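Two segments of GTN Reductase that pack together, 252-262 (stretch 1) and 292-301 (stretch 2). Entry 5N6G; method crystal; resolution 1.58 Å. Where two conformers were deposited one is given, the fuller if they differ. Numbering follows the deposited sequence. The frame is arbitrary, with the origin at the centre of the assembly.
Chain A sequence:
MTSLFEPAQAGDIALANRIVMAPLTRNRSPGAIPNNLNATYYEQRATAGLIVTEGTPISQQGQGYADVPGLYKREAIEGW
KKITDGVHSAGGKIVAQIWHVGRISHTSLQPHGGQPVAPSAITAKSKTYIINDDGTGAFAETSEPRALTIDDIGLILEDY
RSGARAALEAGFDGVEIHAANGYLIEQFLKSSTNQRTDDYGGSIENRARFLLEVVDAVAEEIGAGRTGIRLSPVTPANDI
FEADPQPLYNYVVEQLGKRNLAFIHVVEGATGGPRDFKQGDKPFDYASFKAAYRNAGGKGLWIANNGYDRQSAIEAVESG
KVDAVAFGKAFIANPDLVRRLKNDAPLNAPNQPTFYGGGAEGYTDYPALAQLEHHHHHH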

# COMPACT_ATOMS: atom_id res chain seq x y z
N VAL A 252 -16.18 -0.85 7.80
CA VAL A 252 -15.35 -0.05 6.89
C VAL A 252 -15.75 -0.31 5.45
O VAL A 252 -15.99 0.63 4.68
N VAL A 253 -15.81 -1.59 5.05
CA VAL A 253 -16.08 -1.83 3.63
C VAL A 253 -17.54 -1.60 3.28
O VAL A 253 -17.84 -1.28 2.13
N GLU A 254 -18.48 -1.73 4.23
CA GLU A 254 -19.84 -1.29 3.96
C GLU A 254 -19.85 0.18 3.56
O GLU A 254 -20.53 0.57 2.62
N GLN A 255 -19.09 1.00 4.28
CA GLN A 255 -19.03 2.41 3.94
C GLN A 255 -18.30 2.63 2.62
O GLN A 255 -18.71 3.48 1.82
N LEU A 256 -17.21 1.88 2.37
CA LEU A 256 -16.50 2.02 1.10
C LEU A 256 -17.35 1.58 -0.07
O LEU A 256 -17.18 2.09 -1.18
N GLY A 257 -18.28 0.64 0.15
CA GLY A 257 -19.18 0.20 -0.89
C GLY A 257 -20.10 1.27 -1.41
O GLY A 257 -20.71 1.11 -2.47
N LYS A 258 -20.24 2.36 -0.66
CA LYS A 258 -21.08 3.48 -1.03
C LYS A 258 -20.35 4.52 -1.87
O LYS A 258 -21.01 5.45 -2.38
N ARG A 259 -19.05 4.36 -2.07
CA ARG A 259 -18.19 5.44 -2.57
C ARG A 259 -17.64 5.26 -3.99
O ARG A 259 -16.79 6.05 -4.41
N ASN A 260 -18.09 4.27 -4.75
CA ASN A 260 -17.76 4.20 -6.17
C ASN A 260 -16.25 4.11 -6.41
O ASN A 260 -15.74 4.66 -7.39
N LEU A 261 -15.55 3.35 -5.57
CA LEU A 261 -14.10 3.25 -5.65
C LEU A 261 -13.66 2.28 -6.74
O LEU A 261 -14.40 1.39 -7.19
N ALA A 262 -12.39 2.45 -7.16
CA ALA A 262 -11.84 1.68 -8.27
C ALA A 262 -11.50 0.25 -7.85
O ALA A 262 -11.76 -0.69 -8.61
N ALA A 292 -19.84 -7.84 2.67
CA ALA A 292 -20.24 -6.55 3.25
C ALA A 292 -19.99 -5.43 2.24
O ALA A 292 -20.77 -4.48 2.16
N TYR A 293 -18.92 -5.55 1.47
CA TYR A 293 -18.64 -4.56 0.44
C TYR A 293 -19.65 -4.66 -0.69
O TYR A 293 -20.25 -3.66 -1.10
N ARG A 294 -19.82 -5.87 -1.25
CA ARG A 294 -20.72 -6.05 -2.39
C ARG A 294 -22.16 -5.69 -2.03
O ARG A 294 -22.89 -5.09 -2.84
N ASN A 295 -22.60 -6.11 -0.84
CA ASN A 295 -24.00 -5.94 -0.49
C ASN A 295 -24.34 -4.47 -0.25
O ASN A 295 -25.52 -4.11 -0.28
N ALA A 296 -23.33 -3.64 0.02
CA ALA A 296 -23.52 -2.20 0.14
C ALA A 296 -23.49 -1.48 -1.19
O ALA A 296 -23.61 -0.24 -1.22
N GLY A 297 -23.32 -2.21 -2.29
CA GLY A 297 -23.22 -1.60 -3.60
C GLY A 297 -21.82 -1.53 -4.16
O GLY A 297 -21.64 -0.95 -5.24
N GLY A 298 -20.84 -2.11 -3.49
CA GLY A 298 -19.46 -1.93 -3.90
C GLY A 298 -19.18 -2.66 -5.19
O GLY A 298 -19.43 -3.87 -5.31
N LYS A 299 -18.62 -1.94 -6.17
CA LYS A 299 -18.34 -2.47 -7.49
C LYS A 299 -16.86 -2.40 -7.84
O LYS A 299 -16.49 -2.71 -8.98
N GLY A 300 -16.00 -2.01 -6.90
CA GLY A 300 -14.58 -1.97 -7.14
C GLY A 300 -14.03 -3.35 -7.43
O GLY A 300 -14.58 -4.37 -7.03
N LEU A 301 -12.89 -3.36 -8.10
CA LEU A 301 -12.17 -4.60 -8.35
C LEU A 301 -11.64 -5.14 -7.02
O LEU A 301 -11.02 -4.41 -6.24

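Y293, G257 and A296 cover the most surface where the two stretches meet. The CA-to-CB bond of Y293 (chi1 t, chi2 66°) points sideways to stretch 1, and the side chain sets its ring against the V253-G257 backbone of stretch 1: V253 O lies 3.4 Å from Y293 CD1, near the ring plane at its edge, and G257 CA is 3.5 Å from Y293 CE1. The ring's hydroxyl accepts a hydrogen bond from its own stretch, G300 N to Y293 OH at 2.9 Å, and is 2.7 Å from the O of water 1. The water O donates to L256 O (2.8 Å) and accepts from L261 N (3.0 Å), so it ties the tyrosine to L256, where the turn starts, and to L261, two residues past its end. G257 fits because it lacks a side chain: a CB would point toward stretch 2 and clash with Y293 O and A296 CB. A296 points its methyl inward, with A296 CB 3.3 Å from E254 O. Beside this, V253 (chi1 m) also points toward stretch 2, its CG2 3.8 Å from A292 CB and its CB 3.9 Å from Y293 CB. L256 (m, t) adds a looser contact, L256 CB to Y293 CE1 at 4.3 Å. The one direct hydrogen bond between the stretches is backbone to backbone, L301 N to A262 O at 2.9 Å.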

# COMPACT_ATOMS: atom_id res chain seq x y z
CB VAL A 252 -13.86 -0.34 7.13
CG1 VAL A 252 -13.01 0.18 5.99
CG2 VAL A 252 -13.44 0.31 8.46
CB VAL A 253 -15.65 -3.22 3.13
CG1 VAL A 253 -14.18 -3.31 3.00
CG2 VAL A 253 -16.27 -4.36 3.94
CB GLU A 254 -20.70 -1.54 5.19
CG GLU A 254 -22.12 -1.09 5.06
CD GLU A 254 -22.77 -0.80 6.40
OE1 GLU A 254 -22.18 -1.13 7.45
OE2 GLU A 254 -23.87 -0.20 6.39
CB GLN A 255 -18.36 3.20 5.06
CG GLN A 255 -19.03 3.06 6.40
CD GLN A 255 -20.54 3.01 6.35
OE1 GLN A 255 -21.19 3.90 5.82
NE2 GLN A 255 -21.11 1.95 6.91
CB LEU A 256 -15.19 1.22 1.15
CG LEU A 256 -14.16 1.74 2.15
CD1 LEU A 256 -12.98 0.78 2.18
CD2 LEU A 256 -13.66 3.12 1.86
CB LYS A 258 -21.61 4.15 0.23
CG LYS A 258 -22.51 3.28 1.09
CD LYS A 258 -22.75 3.94 2.42
CE LYS A 258 -23.65 3.09 3.30
NZ LYS A 258 -23.88 3.81 4.60
CB ARG A 259 -17.06 5.67 -1.58
CG ARG A 259 -17.60 6.39 -0.33
CD ARG A 259 -16.76 6.19 0.86
NE ARG A 259 -16.93 7.25 1.85
CZ ARG A 259 -17.80 7.22 2.86
NH1 ARG A 259 -18.64 6.21 3.05
NH2 ARG A 259 -17.82 8.24 3.72
CB ASN A 260 -18.36 5.39 -6.91
CG ASN A 260 -19.88 5.37 -6.90
OD1 ASN A 260 -20.53 6.23 -6.32
ND2 ASN A 260 -20.44 4.35 -7.53
CB LEU A 261 -13.51 2.81 -4.31
CG LEU A 261 -13.77 3.75 -3.12
CD1 LEU A 261 -13.07 3.21 -1.91
CD2 LEU A 261 -13.31 5.17 -3.43
CB ALA A 262 -10.60 2.37 -8.81
CB ALA A 292 -19.46 -6.30 4.53
CB TYR A 293 -17.22 -4.75 -0.08
CG TYR A 293 -16.82 -3.79 -1.17
CD1 TYR A 293 -16.70 -2.42 -0.91
CD2 TYR A 293 -16.53 -4.24 -2.44
CE1 TYR A 293 -16.32 -1.54 -1.90
CE2 TYR A 293 -16.15 -3.36 -3.44
CZ TYR A 293 -16.04 -2.02 -3.16
OH TYR A 293 -15.67 -1.14 -4.17
CB ARG A 294 -20.65 -7.49 -2.90
CG ARG A 294 -19.33 -7.84 -3.55
CD ARG A 294 -19.14 -7.14 -4.87
NE ARG A 294 -17.94 -7.62 -5.55
CZ ARG A 294 -16.96 -6.86 -6.02
NH1 ARG A 294 -17.03 -5.53 -5.92
NH2 ARG A 294 -15.92 -7.41 -6.61
CB ASN A 295 -24.32 -6.74 0.77
CG ASN A 295 -24.34 -8.22 0.53
OD1 ASN A 295 -24.35 -8.69 -0.61
ND2 ASN A 295 -24.35 -8.99 1.62
CB ALA A 296 -22.44 -1.59 1.03
CB LYS A 299 -19.17 -1.71 -8.53
CG LYS A 299 -20.68 -1.88 -8.36
CD LYS A 299 -21.14 -3.28 -8.71
CE LYS A 299 -22.67 -3.40 -8.76
NZ LYS A 299 -23.33 -3.29 -7.41
CB LEU A 301 -11.02 -4.35 -9.33
CG LEU A 301 -10.39 -5.59 -9.94
CD1 LEU A 301 -11.33 -6.19 -10.96
CD2 LEU A 301 -9.04 -5.25 -10.56
O HOH W 1 -16.71 1.29 -3.80